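Local structure of ribonuclease P protein component 3 (Thermococcus kodakarensis KOD1, 3WYZ) at residues A136-S142 against P172-S178; V41-P45 against V70-L76; F122-G128 against L165-Y169; Y12-M16 against P213-V217. The protein serves as the Rpp30-like protein subunit of archaeal ribonuclease P, an RNA-based enzyme that matures tRNA by cleaving the 5' ends of its precursors. All coordinates share one frame. Residue numbers count along the deposited sequence, not the author numbering.

Interaction 1. Residues A136-S142 against P172-S178; sequences AIGFSLS and PRFITSS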
loop_
_atom_site.group_PDB
_atom_site.type_symbol
_atom_site.label_atom_id
_atom_site.label_comp_id
_atom_site.label_asym_id
_atom_site.label_seq_id
_atom_site.Cartn_x
_atom_site.Cartn_y
_atom_site.Cartn_z
ATOM N N ALA A 136 -3.918 -6.535 3.774
ATOM C CA ALA A 136 -2.472 -6.331 3.743
ATOM C C ALA A 136 -2.081 -4.958 4.272
ATOM O O ALA A 136 -2.845 -3.997 4.176
ATOM C CB ALA A 136 -1.940 -6.506 2.329
ATOM N N ILE A 137 -0.879 -4.872 4.830
ATOM C CA ILE A 137 -0.310 -3.587 5.238
ATOM C C ILE A 137 0.743 -3.151 4.238
ATOM O O ILE A 137 1.686 -3.892 3.981
ATOM C CB ILE A 137 0.316 -3.656 6.642
ATOM C CG1 ILE A 137 -0.738 -4.067 7.673
ATOM C CG2 ILE A 137 0.928 -2.313 7.034
ATOM C CD1 ILE A 137 -1.867 -3.067 7.864
ATOM N N GLY A 138 0.574 -1.942 3.700
ATOM C CA GLY A 138 1.530 -1.345 2.778
ATOM C C GLY A 138 2.561 -0.468 3.466
ATOM O O GLY A 138 2.228 0.574 4.024
ATOM N N PHE A 139 3.819 -0.892 3.413
ATOM C CA PHE A 139 4.930 -0.119 3.953
ATOM C C PHE A 139 5.506 0.780 2.872
ATOM O O PHE A 139 6.352 0.346 2.083
ATOM C CB PHE A 139 6.024 -1.048 4.492
ATOM C CG PHE A 139 5.630 -1.783 5.733
ATOM C CD1 PHE A 139 4.988 -2.996 5.653
ATOM C CD2 PHE A 139 5.906 -1.254 6.980
ATOM C CE1 PHE A 139 4.620 -3.678 6.797
ATOM C CE2 PHE A 139 5.541 -1.924 8.131
ATOM C CZ PHE A 139 4.898 -3.139 8.040
ATOM N N SER A 140 5.043 2.032 2.840
ATOM C CA SER A 140 5.454 2.989 1.815
ATOM C C SER A 140 6.803 3.599 2.167
ATOM O O SER A 140 7.038 3.979 3.303
ATOM C CB SER A 140 4.406 4.097 1.654
ATOM O OG SER A 140 4.389 4.955 2.788
ATOM N N LEU A 141 7.682 3.697 1.177
ATOM C CA LEU A 141 8.962 4.378 1.333
ATOM C C LEU A 141 8.830 5.903 1.173
ATOM O O LEU A 141 9.699 6.646 1.623
ATOM C CB LEU A 141 9.961 3.818 0.319
ATOM C CG LEU A 141 11.352 4.441 0.206
ATOM C CD1 LEU A 141 12.108 4.464 1.531
ATOM C CD2 LEU A 141 12.154 3.694 -0.845
ATOM N N SER A 142 7.736 6.357 0.554
ATOM C CA SER A 142 7.546 7.767 0.183
ATOM C C SER A 142 7.784 8.786 1.311
ATOM O O SER A 142 8.492 9.766 1.099
ATOM C CB SER A 142 6.144 7.987 -0.405
ATOM O OG SER A 142 6.109 9.177 -1.160
ATOM N N PRO A 172 -0.813 -10.080 6.074
ATOM C CA PRO A 172 -0.116 -9.886 4.800
ATOM C C PRO A 172 0.487 -8.488 4.716
ATOM O O PRO A 172 -0.018 -7.562 5.350
ATOM C CB PRO A 172 -1.223 -10.059 3.752
ATOM C CG PRO A 172 -2.312 -10.821 4.448
ATOM C CD PRO A 172 -2.242 -10.399 5.886
ATOM N N ARG A 173 1.560 -8.336 3.945
ATOM C CA ARG A 173 2.216 -7.040 3.805
ATOM C C ARG A 173 3.053 -6.958 2.545
ATOM O O ARG A 173 3.385 -7.968 1.937
ATOM C CB ARG A 173 3.091 -6.731 5.020
ATOM C CG ARG A 173 4.276 -7.673 5.215
ATOM C CD ARG A 173 3.824 -9.008 5.790
ATOM N NE ARG A 173 4.935 -9.885 6.110
ATOM C CZ ARG A 173 4.841 -10.988 6.850
ATOM N NH1 ARG A 173 3.669 -11.379 7.364
ATOM N NH2 ARG A 173 5.937 -11.705 7.076
ATOM N N PHE A 174 3.386 -5.736 2.164
ATOM C CA PHE A 174 4.319 -5.500 1.080
ATOM C C PHE A 174 5.057 -4.187 1.289
ATOM O O PHE A 174 4.556 -3.293 1.975
ATOM C CB PHE A 174 3.594 -5.502 -0.268
ATOM C CG PHE A 174 2.437 -4.547 -0.349
ATOM C CD1 PHE A 174 2.629 -3.229 -0.730
ATOM C CD2 PHE A 174 1.149 -4.976 -0.080
ATOM C CE1 PHE A 174 1.563 -2.354 -0.821
ATOM C CE2 PHE A 174 0.077 -4.107 -0.172
ATOM C CZ PHE A 174 0.286 -2.792 -0.536
ATOM N N ILE A 175 6.257 -4.099 0.716
ATOM C CA ILE A 175 7.010 -2.857 0.682
ATOM C C ILE A 175 6.743 -2.192 -0.661
ATOM O O ILE A 175 6.724 -2.865 -1.693
ATOM C CB ILE A 175 8.533 -3.079 0.817
ATOM C CG1 ILE A 175 8.873 -3.957 2.033
ATOM C CG2 ILE A 175 9.260 -1.742 0.880
ATOM C CD1 ILE A 175 8.393 -3.425 3.362
ATOM N N THR A 176 6.561 -0.873 -0.647
ATOM C CA THR A 176 6.345 -0.124 -1.876
ATOM C C THR A 176 6.905 1.291 -1.802
ATOM O O THR A 176 7.050 1.854 -0.726
ATOM C CB THR A 176 4.852 -0.081 -2.260
ATOM O OG1 THR A 176 4.695 0.657 -3.474
ATOM C CG2 THR A 176 4.004 0.557 -1.155
ATOM N N SER A 177 7.230 1.850 -2.962
ATOM C CA SER A 177 7.702 3.224 -3.051
ATOM C C SER A 177 6.566 4.220 -2.851
ATOM O O SER A 177 6.775 5.286 -2.266
ATOM C CB SER A 177 8.378 3.481 -4.405
ATOM O OG SER A 177 7.434 3.448 -5.471
ATOM N N SER A 178 5.373 3.872 -3.334
ATOM C CA SER A 178 4.241 4.804 -3.385
ATOM C C SER A 178 4.693 6.080 -4.095
ATOM O O SER A 178 4.385 7.189 -3.657
ATOM C CB SER A 178 3.704 5.112 -1.980
ATOM O OG SER A 178 3.294 3.929 -1.316
HETATM O O HOH W 1 3.339 8.983 -1.988
#
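Two adjacent parallel strands of the TIM-barrel-like sheet, 136-140 and 173-176, meet as the two ends of a beta-alpha-beta crossover. The hydrogen bonds zigzag in register: I137 N to P172 O (2.9 Å), F174 N to I137 O (3.1 Å), F139 N to F174 O (2.9 Å), T176 N to F139 O (3.0 Å) and L141 N to T176 O (2.7 Å). G138 lacks a side chain, so the F174 ring can lie against its backbone, with G138 CA 4.0 Å from the ring centroid in a CH-pi contact; a beta carbon there would crowd the ring. On the other face, F139 CB packs 3.5 Å from I175 CD1. Beyond the strands, water 1 joins S142 OG (2.9 Å) to S178 O (2.7 Å). T176 OG1 accepts from S178 N (3.3 Å), an ST turn, and also hydrogen-bonds to E15 of strand 14-18. F174 reaches M16, S140 bonds to S112 and S178 to D17. Helix 149-168 packs on I137, F139 and R173, and helix 188-198 on I175.

Interaction 2. Residues V41-P45 against V70-L76; sequences VLEDP and VTRKPSL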
loop_
_atom_site.group_PDB
_atom_site.type_symbol
_atom_site.label_atom_id
_atom_site.label_comp_id
_atom_site.label_asym_id
_atom_site.label_seq_id
_atom_site.Cartn_x
_atom_site.Cartn_y
_atom_site.Cartn_z
ATOM N N VAL A 41 -9.400 11.466 -3.963
ATOM C CA VAL A 41 -9.823 12.256 -2.806
ATOM C C VAL A 41 -11.336 12.440 -2.833
ATOM O O VAL A 41 -11.880 12.954 -3.811
ATOM C CB VAL A 41 -9.149 13.640 -2.797
ATOM C CG1 VAL A 41 -9.355 14.324 -1.450
ATOM C CG2 VAL A 41 -7.661 13.517 -3.126
ATOM N N LEU A 42 -12.005 12.029 -1.757
ATOM C CA LEU A 42 -13.467 12.001 -1.709
ATOM C C LEU A 42 -14.049 12.678 -0.466
ATOM O O LEU A 42 -13.657 12.370 0.658
ATOM C CB LEU A 42 -13.957 10.550 -1.773
ATOM C CG LEU A 42 -14.494 10.010 -3.105
ATOM C CD1 LEU A 42 -13.664 10.456 -4.300
ATOM C CD2 LEU A 42 -14.591 8.491 -3.046
ATOM N N GLU A 43 -14.985 13.598 -0.690
ATOM C CA GLU A 43 -15.809 14.178 0.375
ATOM C C GLU A 43 -17.090 14.792 -0.232
ATOM O O GLU A 43 -17.199 16.013 -0.368
ATOM C CB GLU A 43 -15.025 15.211 1.196
ATOM C CG GLU A 43 -14.193 16.198 0.389
ATOM C CD GLU A 43 -13.702 17.372 1.223
ATOM O OE1 GLU A 43 -13.763 17.301 2.471
ATOM O OE2 GLU A 43 -13.258 18.374 0.626
ATOM N N ASP A 44 -18.060 13.955 -0.606
ATOM C CA ASP A 44 -18.007 12.501 -0.399
ATOM C C ASP A 44 -18.159 11.691 -1.705
ATOM O O ASP A 44 -17.221 11.671 -2.501
ATOM C CB ASP A 44 -18.945 12.054 0.746
ATOM C CG ASP A 44 -20.076 13.049 1.029
ATOM O OD1 ASP A 44 -20.332 13.947 0.195
ATOM O OD2 ASP A 44 -20.711 12.925 2.099
ATOM N N PRO A 45 -19.326 11.054 -1.953
ATOM C CA PRO A 45 -19.261 9.916 -2.873
ATOM C C PRO A 45 -19.087 10.274 -4.358
ATOM O O PRO A 45 -19.254 11.435 -4.736
ATOM C CB PRO A 45 -20.616 9.245 -2.660
ATOM C CG PRO A 45 -21.537 10.391 -2.404
ATOM C CD PRO A 45 -20.724 11.491 -1.764
ATOM N N VAL A 70 -8.362 8.362 -0.272
ATOM C CA VAL A 70 -7.998 9.246 0.831
ATOM C C VAL A 70 -9.254 10.030 1.232
ATOM O O VAL A 70 -9.851 10.735 0.417
ATOM C CB VAL A 70 -6.808 10.168 0.473
ATOM C CG1 VAL A 70 -5.694 9.367 -0.194
ATOM C CG2 VAL A 70 -7.222 11.309 -0.437
ATOM N N THR A 71 -9.675 9.864 2.482
ATOM C CA THR A 71 -10.916 10.463 2.967
ATOM C C THR A 71 -11.008 10.393 4.490
ATOM O O THR A 71 -10.262 9.655 5.136
ATOM C CB THR A 71 -12.158 9.776 2.347
ATOM O OG1 THR A 71 -13.351 10.390 2.847
ATOM C CG2 THR A 71 -12.195 8.287 2.674
ATOM N N ARG A 72 -11.924 11.179 5.049
ATOM C CA ARG A 72 -12.187 11.177 6.486
ATOM C C ARG A 72 -13.631 10.765 6.763
ATOM O O ARG A 72 -14.255 11.257 7.704
ATOM C CB ARG A 72 -11.902 12.562 7.085
ATOM C CG ARG A 72 -10.459 13.033 6.956
ATOM C CD ARG A 72 -9.482 12.054 7.595
ATOM N NE ARG A 72 -8.267 12.711 8.073
ATOM C CZ ARG A 72 -8.159 13.362 9.230
ATOM N NH1 ARG A 72 -9.196 13.468 10.058
ATOM N NH2 ARG A 72 -7.000 13.919 9.561
ATOM N N LYS A 73 -14.156 9.856 5.944
ATOM C CA LYS A 73 -15.523 9.368 6.099
ATOM C C LYS A 73 -15.558 7.855 5.906
ATOM O O LYS A 73 -15.521 7.378 4.773
ATOM C CB LYS A 73 -16.452 10.061 5.101
ATOM C CG LYS A 73 -16.637 11.546 5.373
ATOM C CD LYS A 73 -17.462 12.225 4.295
ATOM C CE LYS A 73 -17.506 13.730 4.516
ATOM N NZ LYS A 73 -18.403 14.417 3.548
ATOM N N PRO A 74 -15.615 7.093 7.016
ATOM C CA PRO A 74 -15.667 5.628 6.995
ATOM C C PRO A 74 -16.719 5.026 6.056
ATOM O O PRO A 74 -16.465 3.999 5.422
ATOM C CB PRO A 74 -15.992 5.285 8.448
ATOM C CG PRO A 74 -15.330 6.364 9.225
ATOM C CD PRO A 74 -15.492 7.606 8.395
ATOM N N SER A 75 -17.884 5.663 5.968
ATOM C CA SER A 75 -18.986 5.169 5.133
ATOM C C SER A 75 -18.627 5.038 3.647
ATOM O O SER A 75 -19.214 4.224 2.935
ATOM C CB SER A 75 -20.216 6.076 5.291
ATOM O OG SER A 75 -19.884 7.439 5.076
ATOM N N LEU A 76 -17.669 5.838 3.186
ATOM C CA LEU A 76 -17.226 5.796 1.787
ATOM C C LEU A 76 -16.421 4.534 1.457
ATOM O O LEU A 76 -16.488 4.035 0.335
ATOM C CB LEU A 76 -16.400 7.040 1.442
ATOM C CG LEU A 76 -17.170 8.339 1.167
ATOM C CD1 LEU A 76 -18.224 8.658 2.220
ATOM C CD2 LEU A 76 -16.188 9.488 1.053
HETATM O O HOH W 2 -13.038 13.181 3.261
#
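The segments leave the sheet side by side, V41 and V70 forming a parallel bridge with CA atoms 5.1 Å apart. One weak hydrogen bond, L42 N to V70 O at 3.3 Å, continues the pairing, after which the chains diverge. The 41-45 segment turns through a cis peptide between E43 and D44, whereas 70-76 winds into helix 74-83, with L76 N bonded to K73 O at 3.1 Å. Water 2 fills the widening gap, donating to L42 O (2.8 Å) and accepting from R72 N (2.9 Å). Beta-branched V41 and V70 suit the extended backbone and touch at CG2 to CG2, 3.5 Å. L76, the buried residue of the contact, packs between two partners: its CD2 lies 3.8 Å from both L42 CB and D44 CB, and its CD1 is 3.8 Å from D44 CB as well. Farther out, extended K73 carries its amine to D44, where K73 NZ and D44 OD2 form a salt bridge at 3.1 Å whose hydrogen bond is weak. The chemistry is thus mixed: a small apolar patch around L76, edged by a water bridge and a single ion pair. Such a surface contact depends partly on polar links open to solvent.

Interaction 3. Residues F122-G128 against L165-Y169; sequences FDHTLAG and LVKKY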
loop_
_atom_site.group_PDB
_atom_site.type_symbol
_atom_site.label_atom_id
_atom_site.label_comp_id
_atom_site.label_asym_id
_atom_site.label_seq_id
_atom_site.Cartn_x
_atom_site.Cartn_y
_atom_site.Cartn_z
ATOM N N PHE A 122 -1.576 1.593 14.678
ATOM C CA PHE A 122 -1.722 0.156 14.499
ATOM C C PHE A 122 -1.403 -0.488 15.842
ATOM O O PHE A 122 -0.423 -0.119 16.493
ATOM C CB PHE A 122 -0.750 -0.324 13.417
ATOM C CG PHE A 122 -1.136 -1.621 12.768
ATOM C CD1 PHE A 122 -2.178 -1.668 11.858
ATOM C CD2 PHE A 122 -0.430 -2.789 13.032
ATOM C CE1 PHE A 122 -2.526 -2.854 11.246
ATOM C CE2 PHE A 122 -0.771 -3.981 12.417
ATOM C CZ PHE A 122 -1.819 -4.010 11.522
ATOM N N ASP A 123 -2.238 -1.436 16.253
ATOM C CA ASP A 123 -2.129 -2.065 17.566
ATOM C C ASP A 123 -2.595 -3.524 17.515
ATOM O O ASP A 123 -2.999 -4.014 16.458
ATOM C CB ASP A 123 -2.948 -1.266 18.592
ATOM C CG ASP A 123 -4.406 -1.068 18.172
ATOM O OD1 ASP A 123 -4.863 -1.709 17.196
ATOM O OD2 ASP A 123 -5.103 -0.260 18.830
ATOM N N HIS A 124 -2.523 -4.210 18.653
ATOM C CA HIS A 124 -2.989 -5.596 18.761
ATOM C C HIS A 124 -4.385 -5.793 18.171
ATOM O O HIS A 124 -4.635 -6.806 17.509
ATOM C CB HIS A 124 -2.977 -6.057 20.224
ATOM C CG HIS A 124 -1.602 -6.266 20.783
ATOM N ND1 HIS A 124 -0.900 -7.443 20.618
ATOM C CD2 HIS A 124 -0.801 -5.451 21.510
ATOM C CE1 HIS A 124 0.274 -7.343 21.217
ATOM N NE2 HIS A 124 0.359 -6.143 21.766
ATOM N N THR A 125 -5.278 -4.828 18.407
ATOM C CA THR A 125 -6.657 -4.887 17.914
ATOM C C THR A 125 -6.717 -4.857 16.382
ATOM O O THR A 125 -7.299 -5.743 15.763
ATOM C CB THR A 125 -7.506 -3.720 18.477
ATOM O OG1 THR A 125 -7.540 -3.794 19.908
ATOM C CG2 THR A 125 -8.940 -3.754 17.936
ATOM N N LEU A 126 -6.117 -3.834 15.778
ATOM C CA LEU A 126 -6.121 -3.702 14.318
ATOM C C LEU A 126 -5.319 -4.803 13.642
ATOM O O LEU A 126 -5.685 -5.264 12.556
ATOM C CB LEU A 126 -5.575 -2.345 13.894
ATOM C CG LEU A 126 -6.432 -1.124 14.224
ATOM C CD1 LEU A 126 -5.644 0.165 14.051
ATOM C CD2 LEU A 126 -7.673 -1.112 13.351
ATOM N N ALA A 127 -4.229 -5.223 14.282
ATOM C CA ALA A 127 -3.385 -6.289 13.741
ATOM C C ALA A 127 -4.174 -7.583 13.654
ATOM O O ALA A 127 -4.108 -8.290 12.645
ATOM C CB ALA A 127 -2.139 -6.480 14.595
ATOM N N GLY A 128 -4.922 -7.870 14.717
ATOM C CA GLY A 128 -5.778 -9.042 14.779
ATOM C C GLY A 128 -6.842 -9.053 13.707
ATOM O O GLY A 128 -7.000 -10.044 13.005
ATOM N N LEU A 165 4.071 -6.117 14.936
ATOM C CA LEU A 165 2.670 -6.527 15.063
ATOM C C LEU A 165 2.232 -7.359 13.860
ATOM O O LEU A 165 1.679 -8.439 14.023
ATOM C CB LEU A 165 1.754 -5.303 15.199
ATOM C CG LEU A 165 1.755 -4.634 16.575
ATOM C CD1 LEU A 165 1.134 -3.243 16.512
ATOM C CD2 LEU A 165 1.028 -5.504 17.587
ATOM N N VAL A 166 2.478 -6.834 12.660
ATOM C CA VAL A 166 2.223 -7.541 11.406
ATOM C C VAL A 166 2.824 -8.949 11.428
ATOM O O VAL A 166 2.168 -9.923 11.046
ATOM C CB VAL A 166 2.801 -6.750 10.202
ATOM C CG1 VAL A 166 2.998 -7.636 8.983
ATOM C CG2 VAL A 166 1.912 -5.560 9.851
ATOM N N LYS A 167 4.071 -9.045 11.872
ATOM C CA LYS A 167 4.776 -10.315 11.909
ATOM C C LYS A 167 4.151 -11.294 12.907
ATOM O O LYS A 167 3.993 -12.483 12.598
ATOM C CB LYS A 167 6.249 -10.086 12.236
ATOM C CG LYS A 167 7.135 -11.299 12.007
ATOM C CD LYS A 167 7.737 -11.800 13.305
ATOM C CE LYS A 167 8.920 -12.725 13.057
ATOM N NZ LYS A 167 9.837 -12.763 14.234
ATOM N N LYS A 168 3.788 -10.788 14.088
ATOM C CA LYS A 168 3.210 -11.618 15.141
ATOM C C LYS A 168 1.827 -12.146 14.759
ATOM O O LYS A 168 1.524 -13.313 14.974
ATOM C CB LYS A 168 3.108 -10.832 16.452
ATOM C CG LYS A 168 2.876 -11.711 17.675
ATOM C CD LYS A 168 2.618 -10.888 18.922
ATOM C CE LYS A 168 3.882 -10.227 19.451
ATOM N NZ LYS A 168 3.566 -8.984 20.215
ATOM N N TYR A 169 0.997 -11.279 14.188
ATOM C CA TYR A 169 -0.363 -11.651 13.804
ATOM C C TYR A 169 -0.453 -12.256 12.397
ATOM O O TYR A 169 -1.541 -12.559 11.921
ATOM C CB TYR A 169 -1.285 -10.436 13.930
ATOM C CG TYR A 169 -1.645 -10.128 15.362
ATOM C CD1 TYR A 169 -0.849 -9.295 16.139
ATOM C CD2 TYR A 169 -2.778 -10.690 15.949
ATOM C CE1 TYR A 169 -1.173 -9.021 17.456
ATOM C CE2 TYR A 169 -3.105 -10.423 17.268
ATOM C CZ TYR A 169 -2.303 -9.587 18.012
ATOM O OH TYR A 169 -2.631 -9.317 19.314
#
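L165 is the main bump, and the hollow that receives it is built by the first turn of helix 124-133 and the residues leading into it. Its CD1 sits 3.5 Å from F122 O, 3.6 Å from D123 CA and 3.8 Å from F122 CD2, while its CD2 lies over the face of the H124 imidazole, 4.0 Å from the ring centroid in a CH-pi contact. The small methyl of A127 forms another wall, A127 CB being 4.1 Å from L165 CB. A branched aliphatic chain fits this pocket well because each methyl finds its own surface. The second bump is the Y169 ring, which turns a face to G128 N, with A127 CB 3.5 Å from Y169 CD1 and G128 CA 3.6 Å from Y169 CD2. G128, with no side chain, presents bare backbone to the ring. At the outer edge H124 ND1 and Y169 OH share a hydrogen bond of 2.9 Å, the two rings meeting rim to rim. D123 is the N-cap of the helix, its OD1 accepting from L126 N (2.8 Å). Deeper in, F122 CE2 meets V166 CG2 at 4.0 Å. Both F122 and V166 rest on I137 of strand 136-140, so the contact joins two neighbouring helices on the outside of the barrel and seats their inner side on the sheet.

Interaction 4. Residues Y12-M16 against P213-V217; sequences YFVEM and PRTIV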
loop_
_atom_site.group_PDB
_atom_site.type_symbol
_atom_site.label_atom_id
_atom_site.label_comp_id
_atom_site.label_asym_id
_atom_site.label_seq_id
_atom_site.Cartn_x
_atom_site.Cartn_y
_atom_site.Cartn_z
ATOM N N TYR A 12 11.863 -12.716 -8.123
ATOM C CA TYR A 12 10.671 -12.149 -8.736
ATOM C C TYR A 12 10.170 -10.998 -7.861
ATOM O O TYR A 12 9.979 -11.176 -6.660
ATOM C CB TYR A 12 9.599 -13.227 -8.888
ATOM C CG TYR A 12 8.430 -12.798 -9.741
ATOM C CD1 TYR A 12 7.326 -12.153 -9.172
ATOM C CD2 TYR A 12 8.423 -13.025 -11.115
ATOM C CE1 TYR A 12 6.251 -11.748 -9.952
ATOM C CE2 TYR A 12 7.354 -12.621 -11.900
ATOM C CZ TYR A 12 6.273 -11.983 -11.313
ATOM O OH TYR A 12 5.215 -11.578 -12.085
ATOM N N PHE A 13 9.951 -9.828 -8.455
ATOM C CA PHE A 13 9.621 -8.621 -7.688
ATOM C C PHE A 13 8.417 -7.874 -8.254
ATOM O O PHE A 13 8.299 -7.718 -9.462
ATOM C CB PHE A 13 10.834 -7.687 -7.645
ATOM C CG PHE A 13 12.076 -8.338 -7.099
ATOM C CD1 PHE A 13 12.146 -8.723 -5.763
ATOM C CD2 PHE A 13 13.172 -8.578 -7.920
ATOM C CE1 PHE A 13 13.283 -9.327 -5.256
ATOM C CE2 PHE A 13 14.315 -9.178 -7.418
ATOM C CZ PHE A 13 14.368 -9.557 -6.086
ATOM N N VAL A 14 7.539 -7.402 -7.368
ATOM C CA VAL A 14 6.315 -6.689 -7.759
ATOM C C VAL A 14 6.241 -5.327 -7.061
ATOM O O VAL A 14 6.430 -5.236 -5.856
ATOM C CB VAL A 14 5.059 -7.494 -7.399
ATOM C CG1 VAL A 14 3.792 -6.699 -7.715
ATOM C CG2 VAL A 14 5.058 -8.833 -8.131
ATOM N N GLU A 15 5.972 -4.276 -7.828
ATOM C CA GLU A 15 5.776 -2.938 -7.264
ATOM C C GLU A 15 4.277 -2.666 -7.190
ATOM O O GLU A 15 3.621 -2.534 -8.212
ATOM C CB GLU A 15 6.499 -1.895 -8.121
ATOM C CG GLU A 15 6.249 -0.434 -7.759
ATOM C CD GLU A 15 6.334 -0.137 -6.271
ATOM O OE1 GLU A 15 5.319 -0.323 -5.579
ATOM O OE2 GLU A 15 7.402 0.315 -5.800
ATOM N N MET A 16 3.757 -2.596 -5.965
ATOM C CA MET A 16 2.319 -2.543 -5.709
ATOM C C MET A 16 1.699 -1.157 -5.797
ATOM O O MET A 16 0.483 -1.044 -5.888
ATOM C CB MET A 16 2.011 -3.110 -4.322
ATOM C CG MET A 16 2.235 -4.601 -4.184
ATOM S SD MET A 16 1.158 -5.552 -5.258
ATOM C CE MET A 16 -0.399 -5.463 -4.367
ATOM N N PRO A 213 2.652 -9.854 -2.699
ATOM C CA PRO A 213 2.029 -9.218 -3.858
ATOM C C PRO A 213 1.342 -10.219 -4.803
ATOM O O PRO A 213 0.272 -9.921 -5.341
ATOM C CB PRO A 213 3.210 -8.536 -4.545
ATOM C CG PRO A 213 4.129 -8.198 -3.428
ATOM C CD PRO A 213 4.031 -9.372 -2.496
ATOM N N ARG A 214 1.948 -11.393 -4.991
ATOM C CA ARG A 214 1.354 -12.468 -5.803
ATOM C C ARG A 214 -0.010 -12.937 -5.283
ATOM O O ARG A 214 -0.859 -13.377 -6.056
ATOM C CB ARG A 214 2.299 -13.668 -5.880
ATOM C CG ARG A 214 3.460 -13.510 -6.857
ATOM C CD ARG A 214 4.595 -14.487 -6.542
ATOM N NE ARG A 214 4.108 -15.837 -6.247
ATOM C CZ ARG A 214 4.783 -16.771 -5.574
ATOM N NH1 ARG A 214 6.008 -16.541 -5.109
ATOM N NH2 ARG A 214 4.224 -17.958 -5.366
ATOM N N THR A 215 -0.211 -12.846 -3.974
ATOM C CA THR A 215 -1.482 -13.199 -3.336
ATOM C C THR A 215 -2.618 -12.218 -3.661
ATOM O O THR A 215 -3.790 -12.537 -3.454
ATOM C CB THR A 215 -1.281 -13.293 -1.803
ATOM O OG1 THR A 215 -0.292 -14.294 -1.528
ATOM C CG2 THR A 215 -2.564 -13.649 -1.065
ATOM N N ILE A 216 -2.266 -11.032 -4.159
ATOM C CA ILE A 216 -3.228 -9.949 -4.409
ATOM C C ILE A 216 -3.429 -9.652 -5.901
ATOM O O ILE A 216 -4.567 -9.470 -6.350
ATOM C CB ILE A 216 -2.758 -8.644 -3.720
ATOM C CG1 ILE A 216 -2.531 -8.885 -2.224
ATOM C CG2 ILE A 216 -3.765 -7.519 -3.938
ATOM C CD1 ILE A 216 -1.665 -7.835 -1.560
ATOM N N VAL A 217 -2.326 -9.588 -6.651
ATOM C CA VAL A 217 -2.346 -9.086 -8.030
ATOM C C VAL A 217 -2.967 -10.022 -9.064
ATOM O O VAL A 217 -3.167 -9.612 -10.204
ATOM C CB VAL A 217 -0.936 -8.712 -8.549
ATOM C CG1 VAL A 217 -0.329 -7.591 -7.714
ATOM C CG2 VAL A 217 -0.030 -9.939 -8.632
#
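Apolar packing dominates this contact between the start of strand 14-18 and the short helix 211-217, whose local axes approach to 9.7 Å at 62°. V14 and M16, alternate residues whose CA-to-CB bonds point toward the helix, supply the strand's surface: V14 CB lies 3.6 Å from P213 CB, M16 SD 3.7 Å from P213 CB and 3.5 Å from V217 CG1, and M16 CE 3.9 Å from I216 CD1. Flexible methionine moulds itself across three helix residues, while compact valine fills the closer approach. Beside this packing, Y12 CD1 only brushes R214 CD at 4.5 Å; their polar ends bond instead to E33 and N210. Backbone bonds run elsewhere: V14 pairs with L209 and E15 with strand 33-41, while V217 N and I216 N reach P213 O at 2.9 and 3.0 Å; proline fits this first turn. M16 and I216 also meet L88 of strand 88-92, and V217 meets V35, an arrangement consistent with a terminal helix plugging the N-terminal end of a TIM-like barrel.

Interaction 1 is the hub. It touches interaction 3 on the outer side of the sheet, where I137 CD1 lies 3.5 Å from F122 CE1, and interaction 4 on the inner side, where F174 CE1 lies 3.6 Å from M16 CB. E15 OE1 and T176 OG1, 2.4 Å apart in a probable hydrogen bond, link the outermost strands, 14-18 and 173-176. Centres of interactions 1 and 4 are about 11 Å apart, those of 1 and 3 about 16 Å. Interaction 2 stands apart, about 27 Å from interaction 4 between centres. Glycerol, probably from the crystallisation liquor but possibly marking pockets, lies about 3 Å from the S178 side chain; a glycerol is about 6 Å from that of V70.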